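Local atomic coordinates of Udp-n-acetylglucosamine pyrophosphorylase (Trypanosoma brucei, PDB entry 4BQH), a protein that probably catalyses the transfer of uridylate from UTP to N-acetyl-alpha-D-glucosamine 1-phosphate, giving UDP-N-acetylglucosamine and diphosphate. Residues A[466-471]-A[494-499]; A[9-14]-A[37-42]; A[157-162]-A[170-175]; A[355-360]-A[432-437]. All coordinates share one frame; numbering follows the deposited sequence.

Contact 1. Residues A[466-471]-A[494-499]; sequences ALETAA and VMRSCS
Leu467 and Met495 join two helices of a peripheral helical bundle, the C-terminal part of helix 448-471 and the end of helix 485-497, with helix 519-528 packed against both. The backbones stand well apart here, the nearest CA atoms, those of Leu467 and Met495, being 9.8 Å from each other, so long side chains have to bridge the gap. On the buried side they do so by apolar contact: CD1 of Leu467 reaches CG of Met495 at 4.0 Å. Met495 suits the place because its unbranched, flexible chain can fold; bends at chi2 and chi3 (-80° and -68°) turn the thioether back, and the same side chain also lies on Leu463 of helix 448-471 and Leu526 of helix 519-528. Leu467, a compact branched residue, touches Leu519 and Ile523 of that third helix, so helix 519-528 packs on both residues.

The other side is polar and much more open. Exposed Arg496 stretches along its extended chain from CG to NE, and its side chain also touches Ile464, while Glu468 comes out extended beyond CG to meet it at about a right angle. Length is what both residues contribute, so that they meet across well-separated backbones. A salt bridge spans this solvent side, with the carboxylate and guanidinium planes 57° apart, so the two groups do not lie flat in a paired, two-pronged fashion. It rests on one short approach, OE2 of Glu468 to NH2 of Arg496 at 2.7 Å.

Contact 2. Residues A[9-14]-A[37-42]; sequences DVCIQR and SLTAQI
This is a buried helix-helix contact in the N-terminal helical region, where helix 7-15 crosses helix 32-44 at 70°, the axes of the two segments coming within 9.7 Å. Small residues occupy the closest point: the CA atoms of Cys11 and Thr39 are 6.4 Å apart. Cys11 suits it, a short side chain with a large polarisable sulfur, its SG lying 3.8 Å from CG2 of Ile42 and equally close to the backbone O of Thr39. The methyl CG2 of Thr39 also faces this sulfur, while its hydroxyl bonds back to the carbonyl of Arg35 in its own helix, a common way for threonine to hide its polarity inside a helix.

One turn on, Arg14 adds a polar grip. Its chain bends at chi3 (61°), bringing NH1 to the backbone O of Ile42 at 3.0 Å with an N-H...O angle of 153°; the donor stands above the carbonyl plane. CG2 of Ile42 lies over one face of the same guanidinium, 3.4 Å from NH1, so a single isoleucine offers both an acceptor and a greasy support. NH2 binds the carbonyls of Leu46 and Val49, letting the arginine tie helix 7-15 to the chain beyond helix 32-44. The arginine side chain is about 7 Å from the bound inhibitor. Phe51 of helix 51-64 packs on both Arg14 and Ile42, helix 21-29 touches Thr39 through Leu27, and strand 230-234 lies against Leu38 and Gln41.

Contact 3. Residues A[157-162]-A[170-175]; sequences RRQEIA and RKARVQ
A helix leading into a strand of the central GT-A sheet is the setting: helix 147-166 is followed by residues 170-175, which run back beside it into strand 175-180. Gln159 carries most of the contact, its CA standing 5.1 Å from that of Ala172. Extended beyond CG, it sends its amide alongside the returning chain, where OE1 accepts the backbone N-H of Val174 at 2.9 Å in a nearly straight bond (167°), with the donor tilted 15° from the carbonyl plane. Glutamine is apt here, long enough to leave the helix and offer an acceptor to the backbone N-H of Val174, just before strand 175-180. OE1 also takes a bond from Gln204 NE2, so two donors grip it and fix the rotation of the amide.

Ala172 fits by being small: its CB lies 3.5 Å from the backbone O of Gln159 and 4.1 Å from CB of Ala162, letting helix and chain pack closely. Arg173 leaves in another direction, but a bend at chi2 (-57°) brings NH1 back to the carbonyl O of its own neighbour Ala172, 2.8 Å away. This places NH1 3.2 Å from NE2 of Gln159, an approach of two donors and not a bond. The NE of Arg173 is paired with Glu201, which helps to hold the guanidinium. Val174 and Ala162 both touch Ile109 of helix 95-110, which completes the apolar layer. A helix followed, after a short connection, by a parallel strand belongs to the beta-alpha-beta crossover linking the paired strands 114-119 and 175-180, as in Rossmann-like nucleotidyltransferases.

Contact 4. Residues A[355-360]-A[432-437]; sequences ANISSN and DEFGPV
Ile357 meets the ring of Phe434 near the middle of the molecule, packing the segment after helix 430-433 against the corner between strands 355-357 and 359-363 of the central mixed sheet of this GT-A clan enzyme. CB of Ile357 lies over the ring, 3.6 Å from CD1 of Phe434. From it, CG2 goes to the heart of the contact, standing 3.8 Å from the ring centroid and 12° off its normal, a CH-pi contact over the face. The other branch, CG1, sits between the backbone N and the carbonyl carbon (chi1 63°) and carries CD1 past the ring to CB of Phe434, 4.1 Å away. A beta-branched residue suits this place, because its two arms divide the work between ring face and ring base.

The corner is shaped by Asn356, whose OD1 accepts the N-H of Ser358 at 3.0 Å in an Asx turn; Ser358 itself has positive phi. Pro436 lays CD over the opposite face of the phenylalanine, so that the ring is clasped between a methyl and a proline. Glu433 points its carboxylate to Lys307 of strand 304-309, a strand that Ile357 also touches, and Asn283 bonds to Glu433 O and Gly435 N.

No hydrogen bond joins the two segments. What holds them is dispersion and the weak attraction of a methyl for a pi face; with Pro436 on the other face, this probably restrains the tilt of the ring.

Overall arrangement
Contacts 3 and 4 lie against the central sheet and nearest one another, their closest atoms about 7 Å apart, whereas contacts 1 and 2 are peripheral and sit on opposite sides of the chain's centre, about 63 Å from each other between centres. The outer two both join helices, but differ in burial: contact 2 is buried and uses a cationic side chain on a backbone carbonyl, while contact 1 pairs an inner apolar touch with an outer salt bridge. Helix 448-471 links contact 1 with contact 4, since it also packs on residues 432-437. Contact 3 is a buried amide-to-backbone bond; contact 4, nearest the centre yet only partly buried, relies on aromatic and aliphatic packing.

Contact 1. Residues A[466-471]-A[494-499]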
loop_
_atom_site.group_PDB
_atom_site.type_symbol
_atom_site.label_atom_id
_atom_site.label_comp_id
_atom_site.label_asym_id
_atom_site.label_seq_id
_atom_site.Cartn_x
_atom_site.Cartn_y
_atom_site.Cartn_z
ATOM N N ALA A 466 19.427 -0.247 21.973
ATOM C CA ALA A 466 19.608 1.020 22.685
ATOM C C ALA A 466 20.283 0.794 24.048
ATOM O O ALA A 466 21.166 1.561 24.448
ATOM C CB ALA A 466 18.285 1.739 22.856
ATOM N N LEU A 467 19.878 -0.275 24.738
ATOM C CA LEU A 467 20.462 -0.611 26.037
ATOM C C LEU A 467 21.937 -0.983 25.930
ATOM O O LEU A 467 22.753 -0.573 26.771
ATOM C CB LEU A 467 19.666 -1.738 26.703
ATOM C CG LEU A 467 18.368 -1.282 27.379
ATOM C CD1 LEU A 467 17.476 -2.460 27.777
ATOM C CD2 LEU A 467 18.691 -0.399 28.581
ATOM N N GLU A 468 22.281 -1.738 24.890
ATOM C CA GLU A 468 23.658 -2.164 24.661
ATOM C C GLU A 468 24.580 -1.004 24.280
ATOM O O GLU A 468 25.759 -1.006 24.652
ATOM C CB GLU A 468 23.738 -3.271 23.612
ATOM C CG GLU A 468 23.365 -4.646 24.144
ATOM C CD GLU A 468 23.247 -5.691 23.054
ATOM O OE1 GLU A 468 22.935 -5.325 21.895
ATOM O OE2 GLU A 468 23.461 -6.885 23.354
ATOM N N THR A 469 24.047 -0.024 23.552
ATOM C CA THR A 469 24.817 1.177 23.236
ATOM C C THR A 469 25.140 1.956 24.509
ATOM O O THR A 469 26.281 2.393 24.695
ATOM C CB THR A 469 24.114 2.080 22.206
ATOM O OG1 THR A 469 23.865 1.319 21.023
ATOM C CG2 THR A 469 25.012 3.272 21.837
ATOM N N ALA A 470 24.136 2.111 25.377
ATOM C CA ALA A 470 24.322 2.768 26.671
ATOM C C ALA A 470 25.307 2.010 27.563
ATOM O O ALA A 470 26.093 2.633 28.291
ATOM C CB ALA A 470 22.990 2.967 27.368
ATOM N N ALA A 471 25.285 0.678 27.480
ATOM C CA ALA A 471 26.256 -0.176 28.182
ATOM C C ALA A 471 27.696 0.159 27.779
ATOM O O ALA A 471 28.624 0.001 28.574
ATOM C CB ALA A 471 25.962 -1.646 27.933
ATOM N N VAL A 494 18.265 -8.846 32.203
ATOM C CA VAL A 494 16.858 -9.055 32.571
ATOM C C VAL A 494 15.971 -9.232 31.326
ATOM O O VAL A 494 15.132 -10.135 31.311
ATOM C CB VAL A 494 16.315 -7.944 33.499
ATOM C CG1 VAL A 494 14.821 -8.105 33.768
ATOM C CG2 VAL A 494 17.071 -7.967 34.821
ATOM N N MET A 495 16.179 -8.401 30.293
ATOM C CA MET A 495 15.384 -8.488 29.046
ATOM C C MET A 495 15.496 -9.888 28.481
ATOM O O MET A 495 14.495 -10.513 28.132
ATOM C CB MET A 495 15.903 -7.532 27.960
ATOM C CG MET A 495 15.656 -6.049 28.142
ATOM S SD MET A 495 14.017 -5.456 27.699
ATOM C CE MET A 495 13.938 -5.651 25.916
ATOM N N ARG A 496 16.732 -10.370 28.394
ATOM C CA ARG A 496 17.007 -11.674 27.810
ATOM C C ARG A 496 16.454 -12.854 28.596
ATOM O O ARG A 496 15.711 -13.675 28.040
ATOM C CB ARG A 496 18.494 -11.824 27.520
ATOM C CG ARG A 496 18.871 -11.083 26.260
ATOM C CD ARG A 496 20.357 -11.096 26.004
ATOM N NE ARG A 496 20.684 -10.032 25.074
ATOM C CZ ARG A 496 21.630 -10.099 24.148
ATOM N NH1 ARG A 496 22.363 -11.200 24.017
ATOM N NH2 ARG A 496 21.837 -9.061 23.348
ATOM N N SER A 497 16.776 -12.929 29.882
ATOM C CA SER A 497 16.398 -14.101 30.672
ATOM C C SER A 497 14.913 -14.137 31.058
ATOM O O SER A 497 14.360 -15.207 31.293
ATOM C CB SER A 497 17.307 -14.251 31.896
ATOM O OG SER A 497 17.187 -13.127 32.744
ATOM N N CYS A 498 14.251 -12.983 31.097
ATOM C CA CYS A 498 12.825 -12.973 31.400
ATOM C C CYS A 498 11.967 -12.852 30.136
ATOM O O CYS A 498 10.746 -12.730 30.226
ATOM C CB CYS A 498 12.485 -11.872 32.395
ATOM S SG CYS A 498 13.276 -12.137 33.993
ATOM N N SER A 499 12.623 -12.861 28.981
ATOM C CA SER A 499 11.953 -12.714 27.676
ATOM C C SER A 499 11.017 -11.501 27.636
ATOM O O SER A 499 9.918 -11.575 27.081
ATOM C CB SER A 499 11.159 -13.989 27.325
ATOM O OG SER A 499 11.992 -15.122 27.359
#

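Contact 2. Residues A[9-14]-A[37-42]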
loop_
_atom_site.group_PDB
_atom_site.type_symbol
_atom_site.label_atom_id
_atom_site.label_comp_id
_atom_site.label_asym_id
_atom_site.label_seq_id
_atom_site.Cartn_x
_atom_site.Cartn_y
_atom_site.Cartn_z
ATOM N N ASP A 9 -28.657 11.186 -16.733
ATOM C CA ASP A 9 -28.391 11.429 -18.154
ATOM C C ASP A 9 -26.921 11.173 -18.518
ATOM O O ASP A 9 -26.629 10.686 -19.618
ATOM C CB ASP A 9 -28.839 12.845 -18.549
ATOM C CG ASP A 9 -30.367 12.955 -18.686
ATOM O OD1 ASP A 9 -31.060 11.911 -18.743
ATOM O OD2 ASP A 9 -30.875 14.088 -18.745
ATOM N N VAL A 10 -26.010 11.498 -17.599
ATOM C CA VAL A 10 -24.582 11.191 -17.785
ATOM C C VAL A 10 -24.388 9.675 -17.861
ATOM O O VAL A 10 -23.703 9.174 -18.770
ATOM C CB VAL A 10 -23.692 11.794 -16.668
ATOM C CG1 VAL A 10 -22.235 11.355 -16.846
ATOM C CG2 VAL A 10 -23.806 13.321 -16.660
ATOM N N CYS A 11 -25.030 8.943 -16.941
ATOM C CA CYS A 11 -24.971 7.468 -16.987
ATOM C C CYS A 11 -25.504 6.929 -18.290
ATOM O O CYS A 11 -24.899 6.052 -18.882
ATOM C CB CYS A 11 -25.723 6.819 -15.817
ATOM S SG CYS A 11 -24.886 7.097 -14.264
ATOM N N ILE A 12 -26.642 7.468 -18.748
ATOM C CA ILE A 12 -27.213 7.046 -20.016
ATOM C C ILE A 12 -26.241 7.259 -21.172
ATOM O O ILE A 12 -26.108 6.386 -22.020
ATOM C CB ILE A 12 -28.613 7.685 -20.275
ATOM C CG1 ILE A 12 -29.624 7.136 -19.253
ATOM C CG2 ILE A 12 -29.078 7.393 -21.699
ATOM C CD1 ILE A 12 -30.982 7.827 -19.234
ATOM N N GLN A 13 -25.563 8.408 -21.183
ATOM C CA GLN A 13 -24.553 8.715 -22.203
ATOM C C GLN A 13 -23.405 7.709 -22.117
ATOM O O GLN A 13 -22.974 7.136 -23.134
ATOM C CB GLN A 13 -24.038 10.151 -22.024
ATOM C CG GLN A 13 -23.283 10.717 -23.224
ATOM C CD GLN A 13 -22.929 12.197 -23.076
ATOM N N ARG A 14 -22.945 7.458 -20.890
ATOM C CA ARG A 14 -21.860 6.480 -20.687
ATOM C C ARG A 14 -22.195 5.077 -21.165
ATOM O O ARG A 14 -21.308 4.383 -21.627
ATOM C CB ARG A 14 -21.391 6.453 -19.241
ATOM C CG ARG A 14 -20.690 7.738 -18.822
ATOM C CD ARG A 14 -20.394 7.744 -17.344
ATOM N NE ARG A 14 -19.509 6.627 -16.995
ATOM C CZ ARG A 14 -19.334 6.164 -15.765
ATOM N NH1 ARG A 14 -19.980 6.714 -14.741
ATOM N NH2 ARG A 14 -18.514 5.133 -15.560
ATOM N N SER A 37 -30.771 4.041 -7.883
ATOM C CA SER A 37 -29.653 3.332 -7.238
ATOM C C SER A 37 -28.604 2.933 -8.280
ATOM O O SER A 37 -27.407 2.981 -8.001
ATOM C CB SER A 37 -30.117 2.112 -6.439
ATOM O OG SER A 37 -30.755 1.198 -7.290
ATOM N N LEU A 38 -29.058 2.544 -9.472
ATOM C CA LEU A 38 -28.142 2.204 -10.552
ATOM C C LEU A 38 -27.332 3.427 -10.958
ATOM O O LEU A 38 -26.119 3.334 -11.199
ATOM C CB LEU A 38 -28.932 1.648 -11.735
ATOM C CG LEU A 38 -28.330 0.654 -12.713
ATOM C CD1 LEU A 38 -27.391 -0.350 -12.045
ATOM C CD2 LEU A 38 -29.498 -0.071 -13.378
ATOM N N THR A 39 -28.008 4.578 -11.042
ATOM C CA THR A 39 -27.338 5.854 -11.294
ATOM C C THR A 39 -26.276 6.170 -10.225
ATOM O O THR A 39 -25.129 6.532 -10.564
ATOM C CB THR A 39 -28.370 7.010 -11.422
ATOM O OG1 THR A 39 -29.224 6.778 -12.561
ATOM C CG2 THR A 39 -27.665 8.336 -11.597
ATOM N N ALA A 40 -26.633 6.026 -8.944
ATOM C CA ALA A 40 -25.695 6.339 -7.872
ATOM C C ALA A 40 -24.476 5.417 -7.981
ATOM O O ALA A 40 -23.348 5.867 -7.829
ATOM C CB ALA A 40 -26.338 6.187 -6.498
ATOM N N GLN A 41 -24.722 4.138 -8.261
ATOM C CA GLN A 41 -23.612 3.176 -8.336
ATOM C C GLN A 41 -22.675 3.510 -9.484
ATOM O O GLN A 41 -21.472 3.615 -9.280
ATOM C CB GLN A 41 -24.112 1.746 -8.460
ATOM C CG GLN A 41 -22.972 0.727 -8.520
ATOM C CD GLN A 41 -23.442 -0.673 -8.893
ATOM O OE1 GLN A 41 -24.496 -0.842 -9.508
ATOM N NE2 GLN A 41 -22.647 -1.690 -8.523
ATOM N N ILE A 42 -23.217 3.684 -10.679
ATOM C CA ILE A 42 -22.371 3.927 -11.855
ATOM C C ILE A 42 -21.637 5.270 -11.719
ATOM O O ILE A 42 -20.478 5.387 -12.119
ATOM C CB ILE A 42 -23.180 3.841 -13.162
ATOM C CG1 ILE A 42 -23.709 2.417 -13.373
ATOM C CG2 ILE A 42 -22.369 4.294 -14.373
ATOM C CD1 ILE A 42 -24.827 2.356 -14.398
#

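Contact 3. Residues A[157-162]-A[170-175]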
loop_
_atom_site.group_PDB
_atom_site.type_symbol
_atom_site.label_atom_id
_atom_site.label_comp_id
_atom_site.label_asym_id
_atom_site.label_seq_id
_atom_site.Cartn_x
_atom_site.Cartn_y
_atom_site.Cartn_z
ATOM N N ARG A 157 6.243 11.330 12.778
ATOM C CA ARG A 157 7.593 11.066 13.266
ATOM C C ARG A 157 8.678 11.249 12.187
ATOM O O ARG A 157 9.716 11.881 12.437
ATOM C CB ARG A 157 7.669 9.691 13.941
ATOM C CG ARG A 157 9.008 9.393 14.571
ATOM C CD ARG A 157 9.355 10.355 15.702
ATOM N NE ARG A 157 10.680 9.983 16.170
ATOM C CZ ARG A 157 11.625 10.821 16.553
ATOM N NH1 ARG A 157 11.415 12.134 16.541
ATOM N NH2 ARG A 157 12.784 10.322 16.954
ATOM N N ARG A 158 8.436 10.703 10.997
ATOM C CA ARG A 158 9.371 10.863 9.879
ATOM C C ARG A 158 9.551 12.381 9.539
ATOM O O ARG A 158 10.657 12.843 9.233
ATOM C CB ARG A 158 8.909 10.066 8.650
ATOM C CG ARG A 158 9.076 8.532 8.769
ATOM C CD ARG A 158 10.531 8.052 8.786
ATOM N NE ARG A 158 10.565 6.583 8.779
ATOM C CZ ARG A 158 11.631 5.837 9.032
ATOM N NH1 ARG A 158 12.784 6.396 9.346
ATOM N NH2 ARG A 158 11.552 4.502 8.948
ATOM N N GLN A 159 8.459 13.132 9.582
ATOM C CA GLN A 159 8.490 14.589 9.304
ATOM C C GLN A 159 9.344 15.294 10.346
ATOM O O GLN A 159 10.182 16.151 10.023
ATOM C CB GLN A 159 7.066 15.174 9.329
ATOM C CG GLN A 159 6.254 14.891 8.062
ATOM C CD GLN A 159 4.818 15.375 8.154
ATOM O OE1 GLN A 159 4.083 15.374 7.164
ATOM N NE2 GLN A 159 4.413 15.837 9.347
ATOM N N GLU A 160 9.141 14.915 11.603
ATOM C CA GLU A 160 9.918 15.474 12.728
ATOM C C GLU A 160 11.413 15.183 12.602
ATOM O O GLU A 160 12.236 16.084 12.844
ATOM C CB GLU A 160 9.335 14.941 14.048
ATOM C CG GLU A 160 9.984 15.463 15.318
ATOM C CD GLU A 160 9.439 14.779 16.565
ATOM O OE1 GLU A 160 8.712 13.754 16.452
ATOM O OE2 GLU A 160 9.730 15.282 17.669
ATOM N N ILE A 161 11.784 13.954 12.220
ATOM C CA ILE A 161 13.206 13.624 12.031
ATOM C C ILE A 161 13.811 14.418 10.860
ATOM O O ILE A 161 14.914 14.965 10.989
ATOM C CB ILE A 161 13.450 12.095 11.848
ATOM C CG1 ILE A 161 13.009 11.311 13.106
ATOM C CG2 ILE A 161 14.925 11.816 11.577
ATOM C CD1 ILE A 161 12.901 9.809 12.872
ATOM N N ALA A 162 13.081 14.506 9.740
ATOM C CA ALA A 162 13.540 15.286 8.588
ATOM C C ALA A 162 13.866 16.736 9.021
ATOM O O ALA A 162 14.916 17.284 8.631
ATOM C CB ALA A 162 12.489 15.268 7.475
ATOM N N ARG A 170 11.188 25.566 7.724
ATOM C CA ARG A 170 10.014 25.077 7.001
ATOM C C ARG A 170 9.557 23.713 7.520
ATOM O O ARG A 170 10.367 22.893 7.925
ATOM C CB ARG A 170 10.284 25.006 5.495
ATOM C CG ARG A 170 9.018 25.015 4.641
ATOM C CD ARG A 170 8.292 26.356 4.750
ATOM N NE ARG A 170 6.832 26.227 4.816
ATOM C CZ ARG A 170 6.116 26.085 5.934
ATOM N NH1 ARG A 170 6.697 26.030 7.121
ATOM N NH2 ARG A 170 4.799 25.996 5.858
ATOM N N LYS A 171 8.248 23.504 7.526
ATOM C CA LYS A 171 7.677 22.254 8.002
ATOM C C LYS A 171 7.898 21.198 6.929
ATOM O O LYS A 171 7.785 21.493 5.733
ATOM C CB LYS A 171 6.185 22.421 8.302
ATOM C CG LYS A 171 5.891 23.354 9.489
ATOM C CD LYS A 171 6.229 22.720 10.843
ATOM C CE LYS A 171 7.651 23.013 11.322
ATOM N NZ LYS A 171 7.902 22.456 12.683
ATOM N N ALA A 172 8.247 19.993 7.366
ATOM C CA ALA A 172 8.395 18.843 6.453
ATOM C C ALA A 172 7.000 18.271 6.329
ATOM O O ALA A 172 6.361 18.007 7.345
ATOM C CB ALA A 172 9.323 17.794 7.052
ATOM N N ARG A 173 6.513 18.093 5.104
ATOM C CA ARG A 173 5.141 17.612 4.922
ATOM C C ARG A 173 5.075 16.485 3.893
ATOM O O ARG A 173 5.398 16.671 2.723
ATOM C CB ARG A 173 4.169 18.755 4.522
ATOM C CG ARG A 173 3.877 19.751 5.651
ATOM C CD ARG A 173 3.316 19.033 6.877
ATOM N NE ARG A 173 3.068 19.912 8.027
ATOM C CZ ARG A 173 3.748 19.893 9.175
ATOM N NH1 ARG A 173 4.760 19.056 9.366
ATOM N NH2 ARG A 173 3.410 20.733 10.143
ATOM N N VAL A 174 4.645 15.322 4.353
ATOM C CA VAL A 174 4.356 14.205 3.449
ATOM C C VAL A 174 2.847 14.298 3.105
ATOM O O VAL A 174 2.009 14.302 4.022
ATOM C CB VAL A 174 4.634 12.861 4.156
ATOM C CG1 VAL A 174 4.133 11.684 3.297
ATOM C CG2 VAL A 174 6.115 12.725 4.483
ATOM N N GLN A 175 2.488 14.381 1.821
ATOM C CA GLN A 175 1.052 14.397 1.448
ATOM C C GLN A 175 0.499 12.996 1.631
ATOM O O GLN A 175 1.104 12.041 1.139
ATOM C CB GLN A 175 0.863 14.842 0.003
ATOM C CG GLN A 175 1.430 16.240 -0.279
ATOM C CD GLN A 175 0.710 17.317 0.502
ATOM O OE1 GLN A 175 -0.515 17.295 0.632
ATOM N NE2 GLN A 175 1.476 18.263 1.055
#

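Contact 4. Residues A[355-360]-A[432-437]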
loop_
_atom_site.group_PDB
_atom_site.type_symbol
_atom_site.label_atom_id
_atom_site.label_comp_id
_atom_site.label_asym_id
_atom_site.label_seq_id
_atom_site.Cartn_x
_atom_site.Cartn_y
_atom_site.Cartn_z
ATOM N N ALA A 355 9.830 -12.133 -3.269
ATOM C CA ALA A 355 8.360 -12.164 -3.130
ATOM C C ALA A 355 7.740 -10.768 -3.033
ATOM O O ALA A 355 8.244 -9.881 -2.333
ATOM C CB ALA A 355 7.969 -13.006 -1.914
ATOM N N ASN A 356 6.623 -10.597 -3.740
ATOM C CA ASN A 356 5.900 -9.351 -3.792
ATOM C C ASN A 356 5.154 -9.067 -2.479
ATOM O O ASN A 356 4.235 -9.793 -2.133
ATOM C CB ASN A 356 4.913 -9.412 -4.972
ATOM C CG ASN A 356 4.104 -8.143 -5.106
ATOM O OD1 ASN A 356 4.572 -7.060 -4.744
ATOM N ND2 ASN A 356 2.887 -8.266 -5.616
ATOM N N ILE A 357 5.538 -8.002 -1.765
ATOM C CA ILE A 357 4.806 -7.602 -0.548
ATOM C C ILE A 357 3.937 -6.339 -0.778
ATOM O O ILE A 357 3.468 -5.699 0.174
ATOM C CB ILE A 357 5.730 -7.464 0.690
ATOM C CG1 ILE A 357 6.784 -6.363 0.494
ATOM C CG2 ILE A 357 6.404 -8.809 1.000
ATOM C CD1 ILE A 357 7.294 -5.784 1.802
ATOM N N SER A 358 3.698 -6.013 -2.044
ATOM C CA SER A 358 2.831 -4.894 -2.445
ATOM C C SER A 358 3.240 -3.597 -1.754
ATOM O O SER A 358 2.408 -2.887 -1.176
ATOM C CB SER A 358 1.344 -5.205 -2.207
ATOM O OG SER A 358 1.055 -6.449 -2.796
ATOM N N SER A 359 4.527 -3.293 -1.823
ATOM C CA SER A 359 5.045 -2.058 -1.280
ATOM C C SER A 359 5.923 -1.433 -2.372
ATOM O O SER A 359 6.959 -2.001 -2.728
ATOM C CB SER A 359 5.872 -2.353 -0.038
ATOM O OG SER A 359 6.417 -1.150 0.467
ATOM N N ASN A 360 5.491 -0.293 -2.909
ATOM C CA ASN A 360 6.120 0.302 -4.093
ATOM C C ASN A 360 6.418 1.773 -3.898
ATOM O O ASN A 360 5.738 2.466 -3.137
ATOM C CB ASN A 360 5.234 0.220 -5.353
ATOM C CG ASN A 360 4.714 -1.174 -5.663
ATOM O OD1 ASN A 360 5.362 -2.208 -5.431
ATOM N ND2 ASN A 360 3.564 -1.197 -6.274
ATOM N N ASP A 432 10.559 -7.213 9.713
ATOM C CA ASP A 432 10.637 -5.797 10.051
ATOM C C ASP A 432 9.642 -4.957 9.233
ATOM O O ASP A 432 9.384 -3.793 9.566
ATOM C CB ASP A 432 12.063 -5.254 9.802
ATOM C CG ASP A 432 13.092 -5.792 10.792
ATOM O OD1 ASP A 432 12.711 -6.209 11.919
ATOM O OD2 ASP A 432 14.298 -5.763 10.446
ATOM N N GLU A 433 9.085 -5.541 8.170
ATOM C CA GLU A 433 8.491 -4.751 7.107
ATOM C C GLU A 433 7.105 -5.211 6.657
ATOM O O GLU A 433 6.415 -4.465 5.999
ATOM C CB GLU A 433 9.434 -4.753 5.891
ATOM C CG GLU A 433 10.774 -4.054 6.102
ATOM C CD GLU A 433 10.779 -2.608 5.622
ATOM O OE1 GLU A 433 9.929 -2.247 4.807
ATOM O OE2 GLU A 433 11.661 -1.838 6.050
ATOM N N PHE A 434 6.694 -6.427 7.012
ATOM C CA PHE A 434 5.489 -6.989 6.413
ATOM C C PHE A 434 4.737 -7.877 7.406
ATOM O O PHE A 434 5.155 -9.004 7.647
ATOM C CB PHE A 434 5.903 -7.790 5.155
ATOM C CG PHE A 434 4.749 -8.419 4.396
ATOM C CD1 PHE A 434 3.800 -7.633 3.752
ATOM C CD2 PHE A 434 4.637 -9.809 4.324
ATOM C CE1 PHE A 434 2.736 -8.228 3.074
ATOM C CE2 PHE A 434 3.603 -10.417 3.615
ATOM C CZ PHE A 434 2.656 -9.624 2.977
ATOM N N GLY A 435 3.618 -7.353 7.923
ATOM C CA GLY A 435 2.736 -8.027 8.910
ATOM C C GLY A 435 1.298 -7.694 8.539
ATOM O O GLY A 435 0.658 -6.832 9.167
ATOM N N PRO A 436 0.788 -8.342 7.488
ATOM C CA PRO A 436 -0.547 -8.044 6.984
ATOM C C PRO A 436 -1.621 -8.586 7.921
ATOM O O PRO A 436 -1.550 -9.731 8.369
ATOM C CB PRO A 436 -0.577 -8.749 5.615
ATOM C CG PRO A 436 0.395 -9.849 5.747
ATOM C CD PRO A 436 1.455 -9.410 6.723
ATOM N N VAL A 437 -2.583 -7.739 8.243
ATOM C CA VAL A 437 -3.692 -8.112 9.108
ATOM C C VAL A 437 -4.897 -8.387 8.210
ATOM O O VAL A 437 -5.549 -7.462 7.730
ATOM C CB VAL A 437 -4.009 -7.004 10.123
ATOM C CG1 VAL A 437 -5.112 -7.477 11.052
ATOM C CG2 VAL A 437 -2.742 -6.627 10.920
#